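Local coordinates for protein polyketide synthase/nonribosomal peptide synthetase hybrid RzxB (Pseudomonas fluorescens, PDB 5IL6) that probably dehydrates beta-hydroxyacyl intermediates during rhizoxin assembly, as the dehydratase domain of a trans-AT polyketide synthase hybrid, at residues G47-L51 and Q87-V91; V79-W85 and A232-V238; N197-L202 and L239-A245; L217-E221 and Q250-A254; D260-L265 and L278-Q284. The contacts are given in a common frame with arbitrary orientation. Residue numbers count along the deposited sequence, not the author numbering.

Interaction 1 of 5, residues G47-L51 and Q87-V91; sequences GQAVL and QPFSV
From Gln48 on, the first segment is extended, as is 87-91, and the two run in opposite directions, with Val50 nearest Ser90 (CA-CA 4.9 Å) and Leu51 nearest Phe89 (CA-CA 5.5 Å). Gly47 turns into the short strand 48-49 with positive phi (88/-10). A CB there would jam against the preceding carbonyl. One direct backbone hydrogen bond joins the segments, from Leu51 N to Phe89 O (2.9 Å, nearly linear). Val50 CA also approaches Phe89 O at 3.4 Å, a CA-H...O contact. Two waters widen the pairing. One donates to Ala49 O (2.8 Å) and accepts from Val91 N (2.9 Å). The other donates to Leu51 O (2.7 Å) and accepts from Phe89 N (2.8 Å). In this hotdog-family domain the contact ties the chain just before helix 53-67 to the loop that follows strand 77-85. Ser90 takes the m rotamer, and its OG donates to Ala49 O at 2.9 Å. Val50 (t) sets CG1 3.3 Å from Pro88 CB and CG2 3.3 Å from Ser90 OG. Leu51 (t, p) is buried, with CB at the edge of the Phe89 ring, 4.0 Å from CD2. Phe89 (t) also meets His127 edge-to-face, and both Leu51 and Phe89 touch Leu99.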
# COMPACT_ATOMS: atom_id res chain seq x y z
N GLY A 47 -3.14 -8.59 -17.21
CA GLY A 47 -3.64 -9.95 -17.19
C GLY A 47 -3.00 -10.87 -16.17
O GLY A 47 -3.51 -11.98 -15.95
N GLN A 48 -1.91 -10.45 -15.52
CA GLN A 48 -1.21 -11.29 -14.55
C GLN A 48 -1.58 -10.88 -13.14
O GLN A 48 -1.64 -9.69 -12.82
CB GLN A 48 0.30 -11.19 -14.72
CG GLN A 48 0.82 -11.65 -16.07
CD GLN A 48 2.33 -11.66 -16.13
OE1 GLN A 48 2.96 -10.62 -16.32
NE2 GLN A 48 2.93 -12.83 -15.96
N ALA A 49 -1.81 -11.87 -12.28
CA ALA A 49 -2.00 -11.61 -10.86
C ALA A 49 -0.68 -11.14 -10.27
O ALA A 49 0.31 -11.87 -10.28
CB ALA A 49 -2.50 -12.86 -10.15
N VAL A 50 -0.67 -9.91 -9.77
CA VAL A 50 0.54 -9.27 -9.26
C VAL A 50 0.26 -8.76 -7.86
O VAL A 50 -0.81 -8.21 -7.59
CB VAL A 50 1.01 -8.12 -10.18
CG1 VAL A 50 2.21 -7.41 -9.59
CG2 VAL A 50 1.34 -8.65 -11.57
N LEU A 51 1.23 -8.94 -6.97
CA LEU A 51 1.06 -8.48 -5.59
C LEU A 51 0.92 -6.97 -5.56
O LEU A 51 1.78 -6.24 -6.07
CB LEU A 51 2.26 -8.93 -4.75
CG LEU A 51 2.08 -8.89 -3.23
CD1 LEU A 51 0.90 -9.74 -2.77
CD2 LEU A 51 3.36 -9.33 -2.53
N GLN A 87 10.51 -4.31 -9.14
CA GLN A 87 9.76 -5.17 -10.04
C GLN A 87 8.48 -5.64 -9.36
O GLN A 87 8.46 -5.84 -8.15
CB GLN A 87 10.60 -6.37 -10.45
CG GLN A 87 12.09 -6.12 -10.41
CD GLN A 87 12.86 -7.09 -11.27
OE1 GLN A 87 12.50 -8.26 -11.40
NE2 GLN A 87 13.94 -6.61 -11.88
N PRO A 88 7.41 -5.85 -10.12
CA PRO A 88 6.22 -6.46 -9.52
C PRO A 88 6.49 -7.92 -9.20
O PRO A 88 7.32 -8.57 -9.83
CB PRO A 88 5.15 -6.31 -10.62
CG PRO A 88 5.77 -5.40 -11.66
CD PRO A 88 7.24 -5.65 -11.56
N PHE A 89 5.78 -8.43 -8.20
CA PHE A 89 5.93 -9.81 -7.78
C PHE A 89 4.72 -10.62 -8.25
O PHE A 89 3.57 -10.26 -7.96
CB PHE A 89 6.07 -9.93 -6.26
CG PHE A 89 6.08 -11.35 -5.78
CD1 PHE A 89 7.23 -12.12 -5.85
CD2 PHE A 89 4.92 -11.93 -5.27
CE1 PHE A 89 7.23 -13.43 -5.42
CE2 PHE A 89 4.92 -13.25 -4.84
CZ PHE A 89 6.08 -14.00 -4.91
N SER A 90 4.99 -11.71 -8.96
CA SER A 90 3.98 -12.69 -9.32
C SER A 90 4.48 -14.07 -8.93
O SER A 90 5.69 -14.32 -8.88
CB SER A 90 3.66 -12.66 -10.83
OG SER A 90 3.03 -11.44 -11.19
N VAL A 91 3.54 -14.95 -8.64
CA VAL A 91 3.85 -16.33 -8.28
C VAL A 91 4.13 -17.13 -9.55
O VAL A 91 3.32 -17.13 -10.49
CB VAL A 91 2.71 -16.96 -7.48
CG1 VAL A 91 2.98 -18.44 -7.20
CG2 VAL A 91 2.49 -16.20 -6.17
O HOH W 1 0.78 -14.43 -9.30
O HOH W 2 4.33 -6.61 -6.70

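Interaction 2 of 5, residues V79-W85 and A232-V238; sequences VISDLSW and AGLGQCV
Trp85, Leu234 and Ala232 bury the most surface where two antiparallel strands meet in the middle of the long sheet of a double-hotdog dehydratase. Segment 79-85 belongs to the first hotdog sequence range and 232-238 to the second. Both segments turn a corner, at Asp82 (51/52) and Gly235 (-66/-47), which lie opposite each other (CA-CA 4.8 Å). Short strands 79-81 and 236-238 run at 172°, and 83-85 and 232-234 at 164°; each pair approaches to 4.6 Å. Val79-Val238, Ser81-Gln236 and Ser84-Gly233 are non-hydrogen-bonded pairs. Ile80-Cys237 is hydrogen-bonded (Ile80 N to Cys237 O 2.9 Å, Cys237 N to Ile80 O 2.8 Å), as is Leu83-Leu234 (Leu234 N to Leu83 O 2.9 Å, Leu83 N to Leu234 O 3.0 Å). Trp85 N donates to Ala232 O (2.9 Å). The Trp85 side chain (chi1 -72°, chi2 -82°) puts its ring edge by Gly233 N, 3.8 Å from CE3, and CZ3 lies 4.2 Å from Leu234 CB. Leu234 (t, p) shares a face with Leu83, Ile80 and Cys237, and touches Ile57 of helix 53-67. Asp82 N donates to Gly235 O (3.0 Å), while its carboxylate pairs with Arg131. A water donates to both Trp85 O (2.6 Å) and Ala232 O (2.9 Å).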
# COMPACT_ATOMS: atom_id res chain seq x y z
N VAL A 79 6.90 4.16 11.39
CA VAL A 79 7.22 5.04 10.27
C VAL A 79 8.06 4.26 9.27
O VAL A 79 9.11 3.69 9.63
CB VAL A 79 7.96 6.30 10.73
CG1 VAL A 79 8.28 7.20 9.54
CG2 VAL A 79 7.14 7.06 11.77
N ILE A 80 7.60 4.21 8.03
CA ILE A 80 8.36 3.66 6.91
C ILE A 80 8.73 4.82 6.00
O ILE A 80 7.87 5.65 5.67
CB ILE A 80 7.54 2.59 6.16
CG1 ILE A 80 7.20 1.43 7.10
CG2 ILE A 80 8.31 2.09 4.94
CD1 ILE A 80 6.16 0.47 6.55
N SER A 81 10.00 4.89 5.62
CA SER A 81 10.53 6.05 4.92
C SER A 81 11.32 5.62 3.69
O SER A 81 11.96 4.56 3.69
CB SER A 81 11.42 6.90 5.83
OG SER A 81 10.70 7.40 6.93
N ASP A 82 11.28 6.46 2.66
CA ASP A 82 12.08 6.27 1.45
C ASP A 82 11.91 4.86 0.89
O ASP A 82 12.87 4.14 0.63
CB ASP A 82 13.55 6.58 1.72
CG ASP A 82 13.78 8.03 2.08
OD1 ASP A 82 12.90 8.86 1.79
OD2 ASP A 82 14.85 8.34 2.65
N LEU A 83 10.65 4.48 0.71
CA LEU A 83 10.32 3.19 0.13
C LEU A 83 10.33 3.31 -1.39
O LEU A 83 9.90 4.32 -1.95
CB LEU A 83 8.96 2.71 0.63
CG LEU A 83 8.41 1.39 0.09
CD1 LEU A 83 7.47 0.78 1.12
CD2 LEU A 83 7.67 1.55 -1.24
N SER A 84 10.82 2.27 -2.04
CA SER A 84 10.77 2.18 -3.49
C SER A 84 10.28 0.79 -3.89
O SER A 84 10.71 -0.21 -3.31
CB SER A 84 12.14 2.45 -4.12
OG SER A 84 13.15 1.74 -3.44
N TRP A 85 9.37 0.75 -4.85
CA TRP A 85 8.94 -0.49 -5.47
C TRP A 85 9.76 -0.69 -6.74
O TRP A 85 9.88 0.23 -7.56
CB TRP A 85 7.45 -0.47 -5.82
CG TRP A 85 6.52 -0.57 -4.65
CD1 TRP A 85 6.14 -1.71 -4.00
CD2 TRP A 85 5.83 0.51 -4.01
NE1 TRP A 85 5.26 -1.40 -2.99
CE2 TRP A 85 5.06 -0.05 -2.98
CE3 TRP A 85 5.80 1.89 -4.22
CZ2 TRP A 85 4.26 0.73 -2.15
CZ3 TRP A 85 5.00 2.67 -3.39
CH2 TRP A 85 4.24 2.08 -2.37
N ALA A 232 5.63 3.75 -7.49
CA ALA A 232 7.06 3.53 -7.63
C ALA A 232 7.86 3.95 -6.41
O ALA A 232 8.90 3.34 -6.13
CB ALA A 232 7.61 4.28 -8.85
N GLY A 233 7.41 4.96 -5.67
CA GLY A 233 8.11 5.40 -4.49
C GLY A 233 7.15 5.99 -3.48
O GLY A 233 6.03 6.41 -3.83
N LEU A 234 7.58 6.01 -2.23
CA LEU A 234 6.79 6.57 -1.14
C LEU A 234 7.72 7.26 -0.16
O LEU A 234 8.63 6.62 0.39
CB LEU A 234 5.97 5.48 -0.44
CG LEU A 234 5.14 5.92 0.76
CD1 LEU A 234 4.31 7.16 0.46
CD2 LEU A 234 4.23 4.78 1.19
N GLY A 235 7.50 8.56 0.06
CA GLY A 235 8.34 9.31 0.98
C GLY A 235 8.20 8.84 2.41
O GLY A 235 9.20 8.62 3.11
N GLN A 236 6.96 8.66 2.87
CA GLN A 236 6.70 8.18 4.22
C GLN A 236 5.36 7.48 4.27
O GLN A 236 4.41 7.89 3.60
CB GLN A 236 6.67 9.32 5.24
CG GLN A 236 7.96 10.07 5.46
CD GLN A 236 7.79 11.15 6.52
OE1 GLN A 236 7.11 12.14 6.30
NE2 GLN A 236 8.41 10.94 7.67
N CYS A 237 5.29 6.42 5.08
CA CYS A 237 4.03 5.81 5.48
C CYS A 237 4.03 5.74 7.00
O CYS A 237 4.86 5.03 7.59
CB CYS A 237 3.85 4.42 4.88
SG CYS A 237 2.27 3.66 5.34
N VAL A 238 3.13 6.48 7.63
CA VAL A 238 3.05 6.55 9.08
C VAL A 238 1.78 5.84 9.52
O VAL A 238 0.68 6.17 9.06
CB VAL A 238 3.07 8.00 9.59
CG1 VAL A 238 2.92 8.03 11.10
CG2 VAL A 238 4.36 8.69 9.17
O HOH W 3 11.04 9.85 7.28
O HOH W 4 11.03 2.56 -7.99

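Interaction 3 of 5, residues N197-L202 and L239-A245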
# COMPACT_ATOMS: atom_id res chain seq x y z
N ASN A 197 -11.01 -7.88 8.36
CA ASN A 197 -10.05 -6.95 8.94
C ASN A 197 -9.34 -7.56 10.14
O ASN A 197 -8.35 -6.99 10.61
CB ASN A 197 -10.76 -5.66 9.36
CG ASN A 197 -9.82 -4.46 9.41
OD1 ASN A 197 -8.88 -4.36 8.62
ND2 ASN A 197 -10.07 -3.55 10.34
N SER A 198 -9.82 -8.70 10.64
CA SER A 198 -9.20 -9.35 11.78
C SER A 198 -7.75 -9.70 11.49
O SER A 198 -7.44 -10.32 10.46
CB SER A 198 -9.99 -10.61 12.14
OG SER A 198 -9.48 -11.23 13.31
N GLY A 199 -6.86 -9.32 12.40
CA GLY A 199 -5.45 -9.62 12.27
C GLY A 199 -4.64 -8.57 11.53
O GLY A 199 -3.41 -8.71 11.46
N PHE A 200 -5.28 -7.54 11.00
CA PHE A 200 -4.60 -6.48 10.26
C PHE A 200 -4.67 -5.18 11.04
O PHE A 200 -5.76 -4.76 11.46
CB PHE A 200 -5.24 -6.27 8.88
CG PHE A 200 -4.93 -7.36 7.89
CD1 PHE A 200 -3.70 -7.41 7.26
CD2 PHE A 200 -5.89 -8.30 7.57
CE1 PHE A 200 -3.42 -8.40 6.33
CE2 PHE A 200 -5.61 -9.30 6.64
CZ PHE A 200 -4.38 -9.34 6.03
N ALA A 201 -3.52 -4.54 11.25
CA ALA A 201 -3.53 -3.15 11.70
C ALA A 201 -4.02 -2.25 10.58
O ALA A 201 -4.75 -1.28 10.82
CB ALA A 201 -2.14 -2.73 12.17
N LEU A 202 -3.61 -2.55 9.35
CA LEU A 202 -4.11 -1.87 8.16
C LEU A 202 -4.26 -2.91 7.06
O LEU A 202 -3.27 -3.50 6.63
CB LEU A 202 -3.16 -0.75 7.72
CG LEU A 202 -3.47 -0.08 6.38
CD1 LEU A 202 -4.93 0.32 6.28
CD2 LEU A 202 -2.56 1.12 6.19
N LEU A 239 1.94 4.85 10.40
CA LEU A 239 0.81 4.11 10.96
C LEU A 239 0.60 4.59 12.39
O LEU A 239 1.37 4.26 13.30
CB LEU A 239 1.07 2.61 10.91
CG LEU A 239 -0.05 1.71 11.43
CD1 LEU A 239 -1.30 1.85 10.57
CD2 LEU A 239 0.41 0.26 11.46
N LEU A 240 -0.45 5.39 12.59
CA LEU A 240 -0.76 5.99 13.89
C LEU A 240 -1.60 5.09 14.78
O LEU A 240 -1.41 5.08 16.00
CB LEU A 240 -1.47 7.32 13.68
CG LEU A 240 -0.52 8.42 13.21
CD1 LEU A 240 -1.21 9.48 12.38
CD2 LEU A 240 0.08 9.04 14.46
N ALA A 241 -2.54 4.34 14.20
CA ALA A 241 -3.45 3.53 14.99
C ALA A 241 -4.05 2.47 14.09
O ALA A 241 -3.95 2.54 12.86
CB ALA A 241 -4.55 4.40 15.62
N ASP A 242 -4.67 1.47 14.72
CA ASP A 242 -5.36 0.44 13.96
C ASP A 242 -6.46 1.07 13.11
O ASP A 242 -7.18 1.97 13.56
CB ASP A 242 -5.95 -0.60 14.91
CG ASP A 242 -4.89 -1.39 15.65
OD1 ASP A 242 -3.73 -1.41 15.17
OD2 ASP A 242 -5.21 -1.98 16.70
N CYS A 243 -6.58 0.60 11.88
CA CYS A 243 -7.54 1.16 10.94
C CYS A 243 -8.80 0.31 10.90
O CYS A 243 -8.70 -0.91 10.73
CB CYS A 243 -6.92 1.24 9.54
SG CYS A 243 -5.44 2.28 9.46
N PRO A 244 -10.00 0.89 11.05
CA PRO A 244 -11.22 0.08 10.96
C PRO A 244 -11.47 -0.43 9.56
O PRO A 244 -10.70 -0.16 8.63
CB PRO A 244 -12.33 1.04 11.41
CG PRO A 244 -11.66 2.28 11.88
CD PRO A 244 -10.29 2.31 11.33
N ALA A 245 -12.56 -1.19 9.38
CA ALA A 245 -12.90 -1.74 8.08
C ALA A 245 -13.50 -0.72 7.13
O ALA A 245 -13.68 -1.02 5.95
CB ALA A 245 -13.86 -2.92 8.24
O HOH W 5 -7.61 -2.09 8.16
O HOH W 6 -7.36 -2.76 12.31
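Leu239 ends its strand with its side chain pointing at the other segment. Its CD2 lies 4.0 Å from Ala201 CB, and its CD1 lies 4.3 Å from Leu202 CB. At Leu240 and Ala241 the chain swings around, and their backbones bond to Cys275 of strand 274-284. Asp242 returns to the contact, with OD1 3.6 Å from Ala201 CB and its CA next to Ala201 O. Cys243 is the centre of the contact. Its N donates to Ala201 O (2.8 Å), and its SG packs against Leu202 CD1 at 3.8 Å. Its carbonyl O accepts from Asn197 ND2 (3.0 Å). This is loop-to-loop packing beyond the strand ends of the hotdog sheet. The connection between strands 230-239 and 246-254 meets the loop that leads into helix 204-212. A type II beta turn from Asn197 to Phe200 shapes that loop. Gly199 has positive phi there, and Phe200 N bonds back to Asn197 O (3.1 Å). Two waters also reach Cys243 O. One donates to it at 3.0 Å and to Asn197 OD1 at 2.6 Å. The other lies 2.8 Å from Cys243 O and 2.7 Å from Phe200 O. Past Pro244, which points away, Ala245 CB sits 4.3 Å from Asn197 CB.

Interaction 4 of 5, residues L217-E221 and Q250-A254; sequences LLLDE and QIRRA
Arg253 reaches from its strand across Leu218 to Glu221. Its guanidinium has Leu218 CD2 over one face, 3.8 Å from NH1, and Glu221 OE2 at its edge. The salt bridge is very short at Arg253 NH1 to Glu221 OE2 (2.4 Å). Weak bonds run from Arg253 NH2 to Glu221 OE1 (3.2 Å) and OE2 (3.0 Å). Glu221 is poorly ordered, so these lengths are approximate. Arg253 has chi1 t and chi2 near 94°. A water accepts from Arg253 NH1 (3.0 Å) and donates to Leu217 O (3.1 Å). Segment 250-254 is an extended strand, whereas 219-221 have helical angles without regular bonds. The backbones stay apart, nearest at Leu217-Arg253 (CA-CA 7.3 Å). Leu217 (m, t) fills the gap, with CD1 3.8 Å from Ile251 CG2 and 3.7 Å from Arg253 N. The contact lays the loop after helix 204-212 against strand 246-254 of the hotdog sheet, where that strand runs between 184-190 and 261-268, and Tyr261 touches Leu218, Glu221 and Arg253.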
# COMPACT_ATOMS: atom_id res chain seq x y z
N LEU A 217 -8.25 12.52 -9.25
CA LEU A 217 -7.53 13.73 -9.64
C LEU A 217 -6.90 13.64 -11.02
O LEU A 217 -6.34 14.63 -11.49
CB LEU A 217 -6.45 14.04 -8.60
CG LEU A 217 -6.97 14.31 -7.18
CD1 LEU A 217 -5.83 14.49 -6.20
CD2 LEU A 217 -7.87 15.55 -7.16
N LEU A 218 -6.98 12.48 -11.69
CA LEU A 218 -6.29 12.28 -12.96
C LEU A 218 -7.21 12.00 -14.14
O LEU A 218 -6.71 11.96 -15.28
CB LEU A 218 -5.29 11.12 -12.84
CG LEU A 218 -4.19 11.27 -11.79
CD1 LEU A 218 -3.33 10.01 -11.74
CD2 LEU A 218 -3.33 12.48 -12.08
N LEU A 219 -8.51 11.83 -13.93
CA LEU A 219 -9.39 11.47 -15.04
C LEU A 219 -9.28 12.47 -16.19
O LEU A 219 -9.22 12.08 -17.36
CB LEU A 219 -10.84 11.38 -14.56
CG LEU A 219 -11.22 10.13 -13.76
CD1 LEU A 219 -12.62 10.28 -13.18
CD2 LEU A 219 -11.14 8.87 -14.62
N ASP A 220 -9.25 13.77 -15.87
CA ASP A 220 -9.19 14.78 -16.92
C ASP A 220 -7.82 14.85 -17.57
O ASP A 220 -7.71 15.04 -18.78
CB ASP A 220 -9.60 16.14 -16.35
CG ASP A 220 -11.09 16.24 -16.08
OD1 ASP A 220 -11.88 15.74 -16.91
OD2 ASP A 220 -11.47 16.81 -15.04
N GLU A 221 -6.75 14.70 -16.78
CA GLU A 221 -5.40 14.80 -17.35
C GLU A 221 -5.12 13.64 -18.29
O GLU A 221 -4.64 13.84 -19.41
CB GLU A 221 -4.35 14.84 -16.24
CG GLU A 221 -4.31 16.12 -15.43
CD GLU A 221 -2.96 16.35 -14.78
OE1 GLU A 221 -1.96 15.76 -15.24
OE2 GLU A 221 -2.90 17.13 -13.80
N GLN A 250 -8.39 11.36 2.47
CA GLN A 250 -8.17 12.67 1.88
C GLN A 250 -6.92 12.61 1.02
O GLN A 250 -5.87 12.16 1.47
CB GLN A 250 -8.01 13.74 2.97
CG GLN A 250 -7.97 15.15 2.40
CD GLN A 250 -7.77 16.21 3.46
OE1 GLN A 250 -7.71 15.91 4.66
NE2 GLN A 250 -7.64 17.46 3.03
N ILE A 251 -7.04 13.08 -0.22
CA ILE A 251 -5.98 12.97 -1.22
C ILE A 251 -5.68 14.37 -1.74
O ILE A 251 -6.60 15.12 -2.07
CB ILE A 251 -6.38 12.03 -2.37
CG1 ILE A 251 -6.74 10.65 -1.83
CG2 ILE A 251 -5.24 11.93 -3.39
CD1 ILE A 251 -7.36 9.72 -2.86
N ARG A 252 -4.39 14.71 -1.81
CA ARG A 252 -3.94 16.00 -2.33
C ARG A 252 -2.87 15.76 -3.37
O ARG A 252 -1.86 15.10 -3.10
CB ARG A 252 -3.40 16.89 -1.21
CG ARG A 252 -2.68 18.15 -1.70
CD ARG A 252 -3.55 18.96 -2.65
NE ARG A 252 -2.98 20.26 -2.96
CZ ARG A 252 -3.01 21.30 -2.14
NH1 ARG A 252 -3.56 21.19 -0.94
NH2 ARG A 252 -2.47 22.46 -2.51
N ARG A 253 -3.08 16.30 -4.57
CA ARG A 253 -2.05 16.29 -5.59
C ARG A 253 -0.85 17.11 -5.12
O ARG A 253 -1.01 18.19 -4.54
CB ARG A 253 -2.60 16.86 -6.90
CG ARG A 253 -1.63 16.87 -8.06
CD ARG A 253 -1.75 15.63 -8.92
NE ARG A 253 -0.91 15.72 -10.11
CZ ARG A 253 -1.36 15.97 -11.34
NH1 ARG A 253 -2.65 16.17 -11.57
NH2 ARG A 253 -0.50 16.03 -12.35
N ALA A 254 0.34 16.60 -5.38
CA ALA A 254 1.58 17.26 -5.01
C ALA A 254 2.44 17.50 -6.24
O ALA A 254 2.28 16.82 -7.26
CB ALA A 254 2.37 16.42 -3.99
O HOH W 7 -5.05 17.16 -10.16

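Interaction 5 of 5, residues D260-L265 and L278-Q284; sequences DYCFDL and LNQLSFQ
Asp264 OD1 accepts from Gln280 N at 2.7 Å, and weakly from Gln280 NE2 at 3.2 Å. Around it run paired backbone hydrogen bonds. Tyr261 N donates to Phe283 O (3.0 Å) and Phe283 N to Tyr261 O (2.7 Å). Phe263 N donates to Leu281 O (3.0 Å) and Leu281 N to Phe263 O (2.8 Å). Leu265 N donates to Leu278 O (2.7 Å) and Leu278 N to Leu265 O (2.8 Å). The strands are antiparallel, at 151° and 4.5 Å at closest approach. Cys262-Ser282 is a non-hydrogen-bonded pair (CA-CA 4.4 Å). The register slips by one between Phe263 and Leu265. Gln280 and Leu281 both face Phe263 in a G1 beta bulge, with Gln280 at phi/psi 62/60. The two strands form a beta hairpin of the second hotdog range, between strands 246-254 and 230-239. A water lies 2.8 Å from Leu265 O and 2.9 Å from Asn279 OD1. Tyr261, Phe263, Leu265, Leu278, Leu281 and Phe283 share one face of the sheet. Phe263 CD1 lies 3.8 Å from Phe283 CD1, with ring planes at 82° and centroids 5.8 Å apart. Leu265 CD1 (chi1 m) meets Leu281 CD2 (chi1 t) at 3.8 Å. Leu278 and Leu281 also touch Met211 of helix 204-212. On the other face Cys262 SG is 3.4 Å from Gln280 OE1.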
# COMPACT_ATOMS: atom_id res chain seq x y z
N ASP A 260 5.90 11.82 -14.12
CA ASP A 260 5.36 11.14 -12.95
C ASP A 260 4.27 11.96 -12.29
O ASP A 260 4.03 13.13 -12.62
CB ASP A 260 6.48 10.84 -11.96
CG ASP A 260 7.66 10.14 -12.62
OD1 ASP A 260 7.43 9.40 -13.59
OD2 ASP A 260 8.81 10.34 -12.16
N TYR A 261 3.59 11.32 -11.34
CA TYR A 261 2.53 11.94 -10.55
C TYR A 261 2.79 11.66 -9.08
O TYR A 261 3.23 10.56 -8.72
CB TYR A 261 1.15 11.40 -10.96
CG TYR A 261 0.85 11.59 -12.43
CD1 TYR A 261 1.30 10.68 -13.37
CD2 TYR A 261 0.11 12.68 -12.87
CE1 TYR A 261 1.03 10.84 -14.72
CE2 TYR A 261 -0.17 12.85 -14.22
CZ TYR A 261 0.30 11.93 -15.13
OH TYR A 261 0.02 12.10 -16.47
N CYS A 262 2.50 12.64 -8.23
CA CYS A 262 2.79 12.54 -6.81
C CYS A 262 1.59 13.03 -6.00
O CYS A 262 0.92 13.98 -6.39
CB CYS A 262 4.03 13.36 -6.44
SG CYS A 262 4.62 13.09 -4.76
N PHE A 263 1.34 12.36 -4.87
CA PHE A 263 0.18 12.66 -4.03
C PHE A 263 0.55 12.48 -2.57
O PHE A 263 1.45 11.71 -2.22
CB PHE A 263 -1.01 11.74 -4.35
CG PHE A 263 -1.41 11.74 -5.80
CD1 PHE A 263 -0.81 10.87 -6.70
CD2 PHE A 263 -2.40 12.60 -6.25
CE1 PHE A 263 -1.18 10.87 -8.03
CE2 PHE A 263 -2.77 12.60 -7.58
CZ PHE A 263 -2.16 11.73 -8.47
N ASP A 264 -0.16 13.21 -1.71
CA ASP A 264 -0.18 12.93 -0.28
C ASP A 264 -1.57 12.43 0.10
O ASP A 264 -2.58 12.93 -0.40
CB ASP A 264 0.16 14.18 0.54
CG ASP A 264 1.48 14.80 0.14
OD1 ASP A 264 2.50 14.09 0.16
OD2 ASP A 264 1.49 16.01 -0.18
N LEU A 265 -1.61 11.42 0.98
CA LEU A 265 -2.86 10.82 1.40
C LEU A 265 -2.90 10.73 2.92
O LEU A 265 -1.86 10.61 3.58
CB LEU A 265 -3.05 9.41 0.81
CG LEU A 265 -3.15 9.27 -0.71
CD1 LEU A 265 -1.78 9.31 -1.37
CD2 LEU A 265 -3.88 7.98 -1.08
N LEU A 278 0.25 8.89 4.25
CA LEU A 278 1.19 8.61 3.17
C LEU A 278 1.62 9.93 2.55
O LEU A 278 0.79 10.65 1.98
CB LEU A 278 0.57 7.71 2.10
CG LEU A 278 0.41 6.22 2.41
CD1 LEU A 278 -0.72 5.97 3.39
CD2 LEU A 278 0.18 5.45 1.12
N ASN A 279 2.90 10.25 2.67
CA ASN A 279 3.45 11.48 2.12
C ASN A 279 4.32 11.17 0.91
O ASN A 279 5.20 10.31 0.98
CB ASN A 279 4.26 12.24 3.18
CG ASN A 279 3.40 12.76 4.31
OD1 ASN A 279 2.31 13.28 4.08
ND2 ASN A 279 3.89 12.64 5.54
N GLN A 280 4.06 11.88 -0.19
CA GLN A 280 4.86 11.79 -1.40
C GLN A 280 4.82 10.38 -1.99
O GLN A 280 5.84 9.69 -2.13
CB GLN A 280 6.30 12.24 -1.14
CG GLN A 280 6.39 13.63 -0.51
CD GLN A 280 6.00 14.74 -1.48
OE1 GLN A 280 6.54 14.84 -2.58
NE2 GLN A 280 5.05 15.56 -1.07
N LEU A 281 3.61 9.95 -2.33
CA LEU A 281 3.39 8.69 -3.05
C LEU A 281 3.52 8.97 -4.55
O LEU A 281 2.70 9.69 -5.13
CB LEU A 281 2.01 8.12 -2.72
CG LEU A 281 1.59 6.86 -3.48
CD1 LEU A 281 2.51 5.70 -3.16
CD2 LEU A 281 0.14 6.51 -3.18
N SER A 282 4.55 8.40 -5.17
CA SER A 282 4.89 8.68 -6.56
C SER A 282 4.42 7.55 -7.47
O SER A 282 4.76 6.38 -7.25
CB SER A 282 6.39 8.89 -6.72
OG SER A 282 6.73 9.14 -8.07
N PHE A 283 3.66 7.91 -8.50
CA PHE A 283 3.25 7.00 -9.56
C PHE A 283 4.08 7.28 -10.81
O PHE A 283 4.31 8.45 -11.17
CB PHE A 283 1.77 7.15 -9.89
CG PHE A 283 0.84 6.69 -8.80
CD1 PHE A 283 0.61 7.49 -7.70
CD2 PHE A 283 0.20 5.47 -8.89
CE1 PHE A 283 -0.25 7.07 -6.69
CE2 PHE A 283 -0.66 5.05 -7.90
CZ PHE A 283 -0.88 5.85 -6.80
N GLN A 284 4.54 6.22 -11.48
CA GLN A 284 5.41 6.37 -12.63
C GLN A 284 4.99 5.40 -13.73
O GLN A 284 4.53 4.29 -13.43
CB GLN A 284 6.87 6.12 -12.24
CG GLN A 284 7.33 7.03 -11.11
CD GLN A 284 8.73 6.72 -10.62
OE1 GLN A 284 9.45 5.92 -11.22
NE2 GLN A 284 9.12 7.36 -9.52
O HOH W 8 -0.56 13.04 3.68

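In the fold
Interactions 2, 4 and 5 reach one antiparallel sheet, in which strands 77-85, 230-239, 274-284, 261-268 and 246-254 are successive neighbours. Interaction 5 lies about 10 Å, centre to centre, from both 2 and 4 and touches both. Interaction 2 joins the two hotdog sequence ranges across 147 residues, so the sheet continues from one half into the other. Interactions 1 and 3 adjoin it in sequence, lie about 25 Å apart between centres and sit on opposite sides of the chain's centre. Interaction 1 closes before 3, 4 and 5 open. Interaction 2 crosses 1, 3 and 4 along the chain. Local and long-range pairings together build a double-hotdog fold.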